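Local coordinates for protein predicted acetyltransferase (PDB 3MGD) that binds acetyl-CoA and, as a predicted GNAT-family N-acetyltransferase, probably transfers its acetyl group to an acceptor substrate, at residues A[7-12]-A[45-50]; A[65-70]-A[87-92]. All coordinates share one frame; numbering follows the deposited sequence.

Contact 1: A[7-12]-A[45-50]; sequences ADMKDI and KLANNL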
ATOM      1  N   ALA A   7       2.128 -19.891   9.236  1.00 20.21           N
ATOM      2  CA  ALA A   7       2.195 -19.531  10.650  1.00 22.00           C
ATOM      3  C   ALA A   7       0.807 -19.426  11.294  1.00 28.12           C
ATOM      4  O   ALA A   7      -0.135 -18.962  10.655  1.00 24.36           O
ATOM      5  CB  ALA A   7       2.947 -18.213  10.815  1.00 24.05           C
ATOM      6  N   ASP A   8       0.712 -19.844  12.561  1.00 25.51           N
ATOM      7  CA  ASP A   8      -0.511 -19.756  13.365  1.00 33.14           C
ATOM      8  C   ASP A   8      -0.315 -18.725  14.468  1.00 28.95           C
ATOM      9  O   ASP A   8       0.795 -18.239  14.678  1.00 23.45           O
ATOM     10  CB  ASP A   8      -0.807 -21.089  14.076  1.00 37.03           C
ATOM     11  CG  ASP A   8      -0.837 -22.274  13.138  1.00 48.26           C
ATOM     12  OD1 ASP A   8      -1.565 -22.219  12.125  1.00 54.80           O
ATOM     13  OD2 ASP A   8      -0.143 -23.272  13.431  1.00 48.64           O
HETATM   14  N   MSE A   9      -1.385 -18.441  15.210  1.00 29.33           N
HETATM   15  CA  MSE A   9      -1.306 -17.516  16.334  1.00 29.36           C
HETATM   16  C   MSE A   9      -0.167 -17.889  17.273  1.00 23.09           C
HETATM   17  O   MSE A   9       0.530 -17.017  17.780  1.00 23.34           O
HETATM   18  CB  MSE A   9      -2.625 -17.475  17.112  1.00 30.49           C
HETATM   19  CG  MSE A   9      -3.844 -17.116  16.266  1.00 37.29           C
HETATM   20 SE   MSE A   9      -3.808 -15.332  15.419  1.00 54.02          SE
HETATM   21  CE  MSE A   9      -4.040 -14.219  17.009  1.00 48.59           C
ATOM     22  N   LYS A  10       0.012 -19.190  17.496  1.00 23.73           N
ATOM     23  CA  LYS A  10       1.045 -19.717  18.399  1.00 28.64           C
ATOM     24  C   LYS A  10       2.465 -19.295  18.002  1.00 26.24           C
ATOM     25  O   LYS A  10       3.374 -19.249  18.843  1.00 24.38           O
ATOM     26  CB  LYS A  10       0.949 -21.249  18.427  1.00 33.56           C
ATOM     27  CG  LYS A  10       1.864 -21.956  19.396  1.00 48.52           C
ATOM     28  CD  LYS A  10       1.742 -23.468  19.208  1.00 55.84           C
ATOM     29  CE  LYS A  10       2.620 -24.253  20.177  1.00 56.89           C
ATOM     30  NZ  LYS A  10       2.454 -25.724  19.959  1.00 54.10           N
ATOM     31  N   ASP A  11       2.649 -18.989  16.720  1.00 25.26           N
ATOM     32  CA  ASP A  11       3.965 -18.640  16.177  1.00 18.69           C
ATOM     33  C   ASP A  11       4.326 -17.164  16.286  1.00 22.67           C
ATOM     34  O   ASP A  11       5.410 -16.766  15.866  1.00 24.08           O
ATOM     35  CB  ASP A  11       4.044 -19.033  14.693  1.00 19.45           C
ATOM     36  CG  ASP A  11       3.888 -20.532  14.472  1.00 25.06           C
ATOM     37  OD1 ASP A  11       4.620 -21.315  15.124  1.00 23.89           O
ATOM     38  OD2 ASP A  11       3.044 -20.924  13.636  1.00 24.67           O
ATOM     39  N   ILE A  12       3.432 -16.341  16.825  1.00 19.60           N
ATOM     40  CA  ILE A  12       3.649 -14.889  16.779  1.00 19.30           C
ATOM     41  C   ILE A  12       4.963 -14.385  17.408  1.00 16.49           C
ATOM     42  O   ILE A  12       5.644 -13.532  16.838  1.00 17.17           O
ATOM     43  CB  ILE A  12       2.425 -14.104  17.303  1.00 21.05           C
ATOM     44  CG1 ILE A  12       1.258 -14.259  16.325  1.00 27.03           C
ATOM     45  CG2 ILE A  12       2.754 -12.618  17.455  1.00 20.35           C
ATOM     46  CD1 ILE A  12      -0.015 -13.538  16.738  1.00 25.62           C
ATOM     47  N   LYS A  45      -3.707  -9.120  12.035  1.00 16.90           N
ATOM     48  CA  LYS A  45      -3.733  -9.473  10.609  1.00 15.54           C
ATOM     49  C   LYS A  45      -3.817 -10.991  10.417  1.00 17.96           C
ATOM     50  O   LYS A  45      -4.433 -11.471   9.467  1.00 19.81           O
ATOM     51  CB  LYS A  45      -2.516  -8.911   9.882  1.00 15.29           C
ATOM     52  CG  LYS A  45      -2.446  -7.371   9.858  1.00 17.44           C
ATOM     53  CD  LYS A  45      -3.727  -6.727   9.320  1.00 24.53           C
ATOM     54  CE  LYS A  45      -3.591  -5.196   9.283  1.00 21.33           C
ATOM     55  NZ  LYS A  45      -4.846  -4.503   8.893  1.00 24.20           N
ATOM     56  N   LEU A  46      -3.207 -11.754  11.311  1.00 18.29           N
ATOM     57  CA  LEU A  46      -3.341 -13.204  11.195  1.00 18.73           C
ATOM     58  C   LEU A  46      -4.767 -13.615  11.537  1.00 20.71           C
ATOM     59  O   LEU A  46      -5.359 -14.447  10.860  1.00 21.11           O
ATOM     60  CB  LEU A  46      -2.326 -13.953  12.067  1.00 21.42           C
ATOM     61  CG  LEU A  46      -0.853 -13.888  11.651  1.00 24.33           C
ATOM     62  CD1 LEU A  46       0.050 -14.643  12.638  1.00 20.53           C
ATOM     63  CD2 LEU A  46      -0.667 -14.424  10.242  1.00 20.08           C
ATOM     64  N   ALA A  47      -5.321 -13.029  12.592  1.00 16.76           N
ATOM     65  CA  ALA A  47      -6.649 -13.414  13.045  1.00 27.10           C
ATOM     66  C   ALA A  47      -7.694 -13.149  11.976  1.00 26.74           C
ATOM     67  O   ALA A  47      -8.633 -13.926  11.819  1.00 28.70           O
ATOM     68  CB  ALA A  47      -7.015 -12.693  14.344  1.00 28.34           C
ATOM     69  N   ASN A  48      -7.532 -12.056  11.234  1.00 23.71           N
ATOM     70  CA  ASN A  48      -8.461 -11.655  10.177  0.50 24.63           C
ATOM     71  C   ASN A  48      -8.074 -12.170   8.795  1.00 22.79           C
ATOM     72  O   ASN A  48      -8.703 -11.815   7.806  1.00 21.90           O
ATOM     73  CB  ASN A  48      -8.546 -10.126  10.100  0.50 26.10           C
ATOM     74  CG  ASN A  48      -9.183  -9.508  11.325  0.50 31.22           C
ATOM     75  OD1 ASN A  48     -10.067 -10.096  11.949  0.50 34.31           O
ATOM     76  ND2 ASN A  48      -8.745  -8.301  11.667  0.50 29.62           N
ATOM     77  N   ASN A  49      -7.002 -12.952   8.725  1.00 20.52           N
ATOM     78  CA  ASN A  49      -6.515 -13.518   7.458  1.00 22.23           C
ATOM     79  C   ASN A  49      -6.143 -12.476   6.414  1.00 24.77           C
ATOM     80  O   ASN A  49      -6.207 -12.747   5.206  1.00 24.40           O
ATOM     81  CB  ASN A  49      -7.544 -14.506   6.870  1.00 26.49           C
ATOM     82  CG  ASN A  49      -6.894 -15.652   6.059  1.00 35.47           C
ATOM     83  OD1 ASN A  49      -5.749 -16.045   6.295  1.00 36.98           O
ATOM     84  ND2 ASN A  49      -7.648 -16.201   5.119  1.00 41.76           N
ATOM     85  N   LEU A  50      -5.770 -11.285   6.878  1.00 19.85           N
ATOM     86  CA  LEU A  50      -5.254 -10.230   5.999  1.00 14.79           C
ATOM     87  C   LEU A  50      -3.730 -10.311   5.848  1.00 18.21           C
ATOM     88  O   LEU A  50      -3.117  -9.485   5.174  1.00 18.00           O
ATOM     89  CB  LEU A  50      -5.659  -8.852   6.532  1.00 20.88           C
ATOM     90  CG  LEU A  50      -7.158  -8.552   6.403  1.00 20.07           C
ATOM     91  CD1 LEU A  50      -7.553  -7.235   7.090  1.00 19.53           C
ATOM     92  CD2 LEU A  50      -7.582  -8.554   4.932  1.00 23.50           C
TER

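Contact 2: A[65-70]-A[87-92]; sequences TAAIAF and ITNMYT. With ACO (acetyl coenzyme *a), chain C.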
ATOM      1  N   THR A  65      11.312 -17.167   6.348  1.00 17.77           N
ATOM      2  CA  THR A  65       9.932 -16.715   6.392  1.00 15.67           C
ATOM      3  C   THR A  65       9.641 -15.939   5.111  1.00 17.09           C
ATOM      4  O   THR A  65      10.561 -15.515   4.411  1.00 19.24           O
ATOM      5  CB  THR A  65       9.685 -15.756   7.567  1.00 18.42           C
ATOM      6  OG1 THR A  65      10.504 -14.587   7.417  1.00 18.30           O
ATOM      7  CG2 THR A  65       9.999 -16.429   8.904  1.00 19.50           C
ATOM      8  N   ALA A  66       8.354 -15.743   4.824  1.00 16.24           N
ATOM      9  CA  ALA A  66       7.919 -14.928   3.685  1.00 18.49           C
ATOM     10  C   ALA A  66       6.438 -14.662   3.879  1.00 18.30           C
ATOM     11  O   ALA A  66       5.679 -15.593   4.147  1.00 17.85           O
ATOM     12  CB  ALA A  66       8.140 -15.676   2.389  1.00 16.64           C
ATOM     13  N   ALA A  67       6.014 -13.409   3.775  1.00 15.90           N
ATOM     14  CA  ALA A  67       4.585 -13.116   3.996  1.00 14.14           C
ATOM     15  C   ALA A  67       3.953 -12.330   2.863  1.00 14.60           C
ATOM     16  O   ALA A  67       4.640 -11.676   2.070  1.00 14.61           O
ATOM     17  CB  ALA A  67       4.364 -12.385   5.319  1.00 18.28           C
ATOM     18  N   ILE A  68       2.628 -12.394   2.799  1.00 16.02           N
ATOM     19  CA  ILE A  68       1.888 -11.562   1.868  1.00 16.44           C
ATOM     20  C   ILE A  68       0.732 -10.980   2.655  1.00 16.95           C
ATOM     21  O   ILE A  68       0.062 -11.702   3.402  1.00 14.15           O
ATOM     22  CB  ILE A  68       1.419 -12.351   0.611  1.00 19.32           C
ATOM     23  CG1 ILE A  68       0.760 -11.420  -0.410  1.00 19.34           C
ATOM     24  CG2 ILE A  68       0.513 -13.545   0.992  1.00 17.22           C
ATOM     25  CD1 ILE A  68       0.673 -12.009  -1.805  1.00 17.45           C
ATOM     26  N   ALA A  69       0.559  -9.665   2.533  1.00 12.72           N
ATOM     27  CA  ALA A  69      -0.558  -8.937   3.142  1.00 13.16           C
ATOM     28  C   ALA A  69      -1.512  -8.503   2.043  1.00 18.19           C
ATOM     29  O   ALA A  69      -1.079  -8.112   0.956  1.00 21.57           O
ATOM     30  CB  ALA A  69      -0.045  -7.702   3.882  1.00 14.45           C
ATOM     31  N   PHE A  70      -2.812  -8.563   2.318  1.00 18.16           N
ATOM     32  CA  PHE A  70      -3.800  -8.179   1.315  1.00 16.73           C
ATOM     33  C   PHE A  70      -4.322  -6.796   1.629  1.00 20.24           C
ATOM     34  O   PHE A  70      -4.883  -6.560   2.695  1.00 20.87           O
ATOM     35  CB  PHE A  70      -4.916  -9.214   1.246  1.00 21.45           C
ATOM     36  CG  PHE A  70      -4.400 -10.600   1.108  1.00 21.15           C
ATOM     37  CD1 PHE A  70      -3.772 -10.996  -0.056  1.00 22.84           C
ATOM     38  CD2 PHE A  70      -4.483 -11.489   2.162  1.00 28.51           C
ATOM     39  CE1 PHE A  70      -3.259 -12.281  -0.174  1.00 23.86           C
ATOM     40  CE2 PHE A  70      -3.975 -12.761   2.051  1.00 28.74           C
ATOM     41  CZ  PHE A  70      -3.365 -13.155   0.883  1.00 23.35           C
ATOM     42  N   ILE A  87       3.968  -8.055  -0.525  1.00 16.62           N
ATOM     43  CA  ILE A  87       4.909  -9.054  -0.032  1.00 15.00           C
ATOM     44  C   ILE A  87       5.896  -8.439   0.952  1.00 17.15           C
ATOM     45  O   ILE A  87       6.371  -7.317   0.759  1.00 15.95           O
ATOM     46  CB  ILE A  87       5.608  -9.776  -1.212  1.00 17.96           C
ATOM     47  CG1 ILE A  87       4.565 -10.691  -1.899  1.00 20.17           C
ATOM     48  CG2 ILE A  87       6.872 -10.505  -0.746  1.00 15.49           C
ATOM     49  CD1 ILE A  87       5.116 -11.594  -2.977  1.00 26.55           C
ATOM     50  N   THR A  88       6.191  -9.178   2.020  1.00 17.56           N
ATOM     51  CA  THR A  88       6.926  -8.608   3.139  1.00 16.09           C
ATOM     52  C   THR A  88       7.482  -9.722   4.015  1.00 16.15           C
ATOM     53  O   THR A  88       7.217 -10.900   3.765  1.00 17.49           O
ATOM     54  CB  THR A  88       5.971  -7.677   3.960  1.00 21.37           C
ATOM     55  OG1 THR A  88       6.723  -6.889   4.888  1.00 19.94           O
ATOM     56  CG2 THR A  88       4.886  -8.483   4.697  1.00 22.71           C
ATOM     57  N   ASN A  89       8.248  -9.346   5.045  1.00 13.22           N
ATOM     58  CA  ASN A  89       8.734 -10.293   6.026  1.00 15.76           C
ATOM     59  C   ASN A  89       9.486 -11.449   5.396  1.00 16.31           C
ATOM     60  O   ASN A  89       9.361 -12.582   5.842  1.00 16.71           O
ATOM     61  CB  ASN A  89       7.587 -10.832   6.889  1.00 14.97           C
ATOM     62  CG  ASN A  89       6.950  -9.759   7.742  1.00 17.22           C
ATOM     63  OD1 ASN A  89       7.434  -8.634   7.800  1.00 21.92           O
ATOM     64  ND2 ASN A  89       5.836 -10.097   8.388  1.00 16.41           N
HETATM   65  N   MSE A  90      10.249 -11.179   4.345  1.00 15.20           N
HETATM   66  CA  MSE A  90      11.050 -12.238   3.770  1.00 17.80           C
HETATM   67  C   MSE A  90      12.446 -12.274   4.383  1.00 17.40           C
HETATM   68  O   MSE A  90      13.162 -11.276   4.441  1.00 17.16           O
HETATM   69  CB  MSE A  90      11.099 -12.134   2.252  1.00 17.73           C
HETATM   70  CG  MSE A  90       9.695 -12.338   1.641  1.00 18.03           C
HETATM   71 SE   MSE A  90       9.811 -12.543  -0.267  1.00 34.28          SE
HETATM   72  CE  MSE A  90      10.787 -14.236  -0.338  1.00 23.31           C
ATOM     73  N   TYR A  91      12.822 -13.454   4.838  1.00 16.72           N
ATOM     74  CA  TYR A  91      14.112 -13.632   5.489  1.00 15.80           C
ATOM     75  C   TYR A  91      14.529 -15.072   5.269  1.00 17.69           C
ATOM     76  O   TYR A  91      13.717 -15.988   5.394  1.00 20.67           O
ATOM     77  CB  TYR A  91      14.023 -13.309   6.987  1.00 18.18           C
ATOM     78  CG  TYR A  91      15.372 -13.448   7.676  1.00 19.76           C
ATOM     79  CD1 TYR A  91      16.298 -12.416   7.641  1.00 18.82           C
ATOM     80  CD2 TYR A  91      15.721 -14.618   8.325  1.00 21.95           C
ATOM     81  CE1 TYR A  91      17.556 -12.547   8.261  1.00 21.05           C
ATOM     82  CE2 TYR A  91      16.964 -14.762   8.935  1.00 19.61           C
ATOM     83  CZ  TYR A  91      17.874 -13.729   8.904  1.00 24.19           C
ATOM     84  OH  TYR A  91      19.111 -13.899   9.524  1.00 27.31           O
ATOM     85  N   THR A  92      15.776 -15.260   4.861  1.00 18.49           N
ATOM     86  CA  THR A  92      16.362 -16.585   4.820  1.00 17.15           C
ATOM     87  C   THR A  92      17.640 -16.569   5.680  1.00 22.70           C
ATOM     88  O   THR A  92      18.452 -15.644   5.571  1.00 21.73           O
ATOM     89  CB  THR A  92      16.748 -17.010   3.383  1.00 17.49           C
ATOM     90  OG1 THR A  92      15.578 -17.097   2.563  1.00 20.52           O
ATOM     91  CG2 THR A  92      17.461 -18.391   3.417  1.00 20.23           C
TER
HETATM   92  N1A ACO C 200      20.138 -21.635  -9.915  1.00 52.99           N
HETATM   93  C2A ACO C 200      21.106 -20.627  -9.929  1.00 52.46           C
HETATM   94  N3A ACO C 200      21.092 -19.613  -8.941  1.00 46.69           N
HETATM   95  C4A ACO C 200      20.062 -19.629  -7.916  1.00 43.40           C
HETATM   96  C5A ACO C 200      19.070 -20.662  -7.900  1.00 46.17           C
HETATM   97  C6A ACO C 200      19.084 -21.654  -8.872  1.00 46.44           C
HETATM   98  N6A ACO C 200      18.079 -22.696  -8.851  1.00 41.70           N
HETATM   99  N7A ACO C 200      18.190 -20.432  -6.785  1.00 44.63           N
HETATM  100  C8A ACO C 200      18.630 -19.290  -6.131  1.00 37.09           C
HETATM  101  N9A ACO C 200      19.785 -18.767  -6.842  1.00 33.93           N
HETATM  102  C1B ACO C 200      20.583 -17.646  -6.376  1.00 32.88           C
HETATM  103  C2B ACO C 200      19.961 -16.454  -7.122  1.00 41.54           C
HETATM  104  O2B ACO C 200      19.903 -16.405  -8.511  1.00 43.47           O
HETATM  105  C3B ACO C 200      20.523 -15.281  -6.350  1.00 45.79           C
HETATM  106  O3B ACO C 200      21.784 -14.771  -6.716  1.00 47.88           O
HETATM  107  P3B ACO C 200      21.972 -13.562  -7.737  1.00 73.19           P
HETATM  108  O7A ACO C 200      23.434 -13.641  -8.299  1.00 49.13           O
HETATM  109  O8A ACO C 200      21.769 -12.219  -7.003  1.00 69.14           O
HETATM  110  O9A ACO C 200      20.979 -13.668  -8.875  1.00 73.23           O
HETATM  111  C4B ACO C 200      20.376 -15.819  -4.884  1.00 22.40           C
HETATM  112  O4B ACO C 200      20.727 -17.246  -5.005  1.00 29.07           O
HETATM  113  C5B ACO C 200      19.213 -15.482  -3.973  1.00 23.96           C
HETATM  114  O5B ACO C 200      18.036 -16.147  -4.361  1.00 24.05           O
HETATM  115  P1A ACO C 200      17.246 -17.054  -3.336  1.00 22.49           P
HETATM  116  O1A ACO C 200      18.066 -18.271  -2.881  1.00 24.05           O
HETATM  117  O2A ACO C 200      15.925 -17.443  -3.995  1.00 22.11           O
HETATM  118  O3A ACO C 200      16.950 -16.105  -2.112  1.00 24.10           O
HETATM  119  P2A ACO C 200      17.427 -16.383  -0.617  1.00 21.90           P
HETATM  120  O4A ACO C 200      18.983 -16.330  -0.457  1.00 23.29           O
HETATM  121  O5A ACO C 200      16.815 -17.648  -0.080  1.00 18.78           O
HETATM  122  O6A ACO C 200      16.777 -15.244   0.255  1.00 23.56           O
HETATM  123  CBP ACO C 200      16.618 -12.917   0.937  1.00 19.69           C
HETATM  124  CCP ACO C 200      16.829 -13.917  -0.191  1.00 18.72           C
HETATM  125  CDP ACO C 200      16.447 -11.516   0.374  1.00 15.32           C
HETATM  126  CEP ACO C 200      15.411 -13.349   1.702  1.00 20.30           C
HETATM  127  CAP ACO C 200      17.887 -12.940   1.854  1.00 27.02           C
HETATM  128  OAP ACO C 200      19.028 -12.521   1.183  1.00 25.36           O
HETATM  129  C9P ACO C 200      17.713 -12.278   3.198  1.00 22.45           C
HETATM  130  O9P ACO C 200      17.120 -12.819   4.133  1.00 18.40           O
HETATM  131  N8P ACO C 200      18.298 -10.962   3.348  1.00 20.05           N
HETATM  132  C7P ACO C 200      18.124 -10.207   4.587  1.00 16.18           C
HETATM  133  C6P ACO C 200      16.707  -9.824   4.811  1.00 18.88           C
HETATM  134  C5P ACO C 200      16.104  -9.203   3.571  1.00 20.10           C
HETATM  135  O5P ACO C 200      16.725  -8.353   2.930  1.00 24.11           O
HETATM  136  N4P ACO C 200      14.828  -9.675   3.154  1.00 17.61           N
HETATM  137  C3P ACO C 200      14.059  -8.992   2.143  1.00 16.76           C
HETATM  138  C2P ACO C 200      13.324  -7.750   2.579  1.00 20.40           C
HETATM  139  S1P ACO C 200      12.274  -7.046   1.332  1.00 19.98           S
HETATM  140  C   ACO C 200      10.778  -7.810   1.276  1.00 22.52           C
HETATM  141  O   ACO C 200      10.531  -8.715   2.059  1.00 20.04           O
HETATM  142  CH3 ACO C 200       9.829  -7.475   0.194  1.00 18.17           C
HETATM  143  O   HOH W   1      12.592 -16.428   2.407  1.00 21.89           O

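Contact 1: A[7-12]-A[45-50]
Leu46, on the last turn of helix 35-47, meets the loop 7-12 through two different parts of its side chain, CD1 on the packed side and CB on the exposed one. CD1 lies against CG1 of Ile12 at 3.9 Å, and the side chains of Leu46 and Ile12 run past each other in opposite senses. This is the close-packed part: Ile12 is buried, and Leu15 of helix 12-25 and Leu51 of strand 51-58 also touch Leu46, while Ile12 rests on Phe42 and Asn43 one turn back.

In the GNAT fold, the first strand leads into two helices before the sheet resumes. The contact joins the two joints of that passage: the turn from strand 3-6 into helix 12-25, and the end of helix 35-47 before strand 51-58. The turn is held from within, Asp11 N bonding to Asp8 O, while Asp8 N gives an almost straight bond to Asp11 OD2 (2.8 Å, 176°), received on the anti side of the carboxylate. Arg5 forms a salt bridge to the same OD2, which would favour its negative charge. Past the helix, Asn49 has positive phi in a Schellman motif, its N bonded to Leu46 O and Leu50 N to Lys45 O.

Toward solvent the fit is looser. Met9, an exposed selenomethionine, has CG beside its backbone N (chi1 -56°), and the bend at chi2 sets SE 3.9 Å from both Leu46 CB and Ala47 N; the Met9 and Leu46 side chains also pass in opposite senses. The bend at chi3 turns CE toward the exposed Ala47 CB, 4.3 Å away. Side chains hold the backbones apart: the closest CA atoms of the two segments, those of Met9 and Leu46, are separated by 7.0 Å.

Contact 2: A[65-70]-A[87-92]
The beta bulge in strand 83-92, a hallmark of the acetyl-CoA site in GNAT folds, interrupts its antiparallel pairing with strand 61-72. Hydrogen-bonded pairs flank it: Thr65 N bonds to Tyr91 O (2.8 Å), and Ala67 N to Thr88 O (2.8 Å). Between them Asn89 adopts a left-handed helical conformation (phi 55°). Its O is gripped by Thr65 OG1 at 2.8 Å, the hydroxyl placed between backbone N and carbonyl carbon by chi1 61°, while its CB packs on Ala67 CB. Met90 CG lies over Ala66 CB at 3.8 Å.

The bulged strand supplies part of the cofactor's grip. Met90 O accepts a hydrogen bond from N4P of acetyl-CoA at 2.6 Å, Met90 N bonds weakly to the acetyl O (3.4 Å), and Thr92 N meets O9P almost straight (2.9 Å, 171°). Water 1 donates to Thr65 O and Thr92 OG1.

Helix 101-115 covers the face of Ala66, Ile68 and Met90; helix 12-25 contacts Thr65, Thr88 and Tyr91 from the other. Strand 51-58 flanks 61-72, its Glu53 receiving Asn89 ND2, and strand 120-124 flanks 83-92.

The two contacts follow one another along the chain, their centres 13 Å apart, and touch where segment 45-50 runs into the sheet. Leu50 O probably accepts a hydrogen bond from Phe70 N at 3.0 Å, Asn49 O packs on Phe70 CD2 at 3.7 Å, and Leu50 O also lies 3.8 Å from Ala69 CB. Thus the end of helix 35-47 in contact 1 meets strand 61-72 of contact 2, and strand 51-58 continues beside that strand. Contact 2 lies near the chain centre and binds acetyl-CoA through segment 87-92; contact 1 lies at the surface, away from the acetyl-CoA site. Helix 12-25 begins at Ile12 in contact 1 and packs on Thr65, Thr88 and Tyr91 of contact 2.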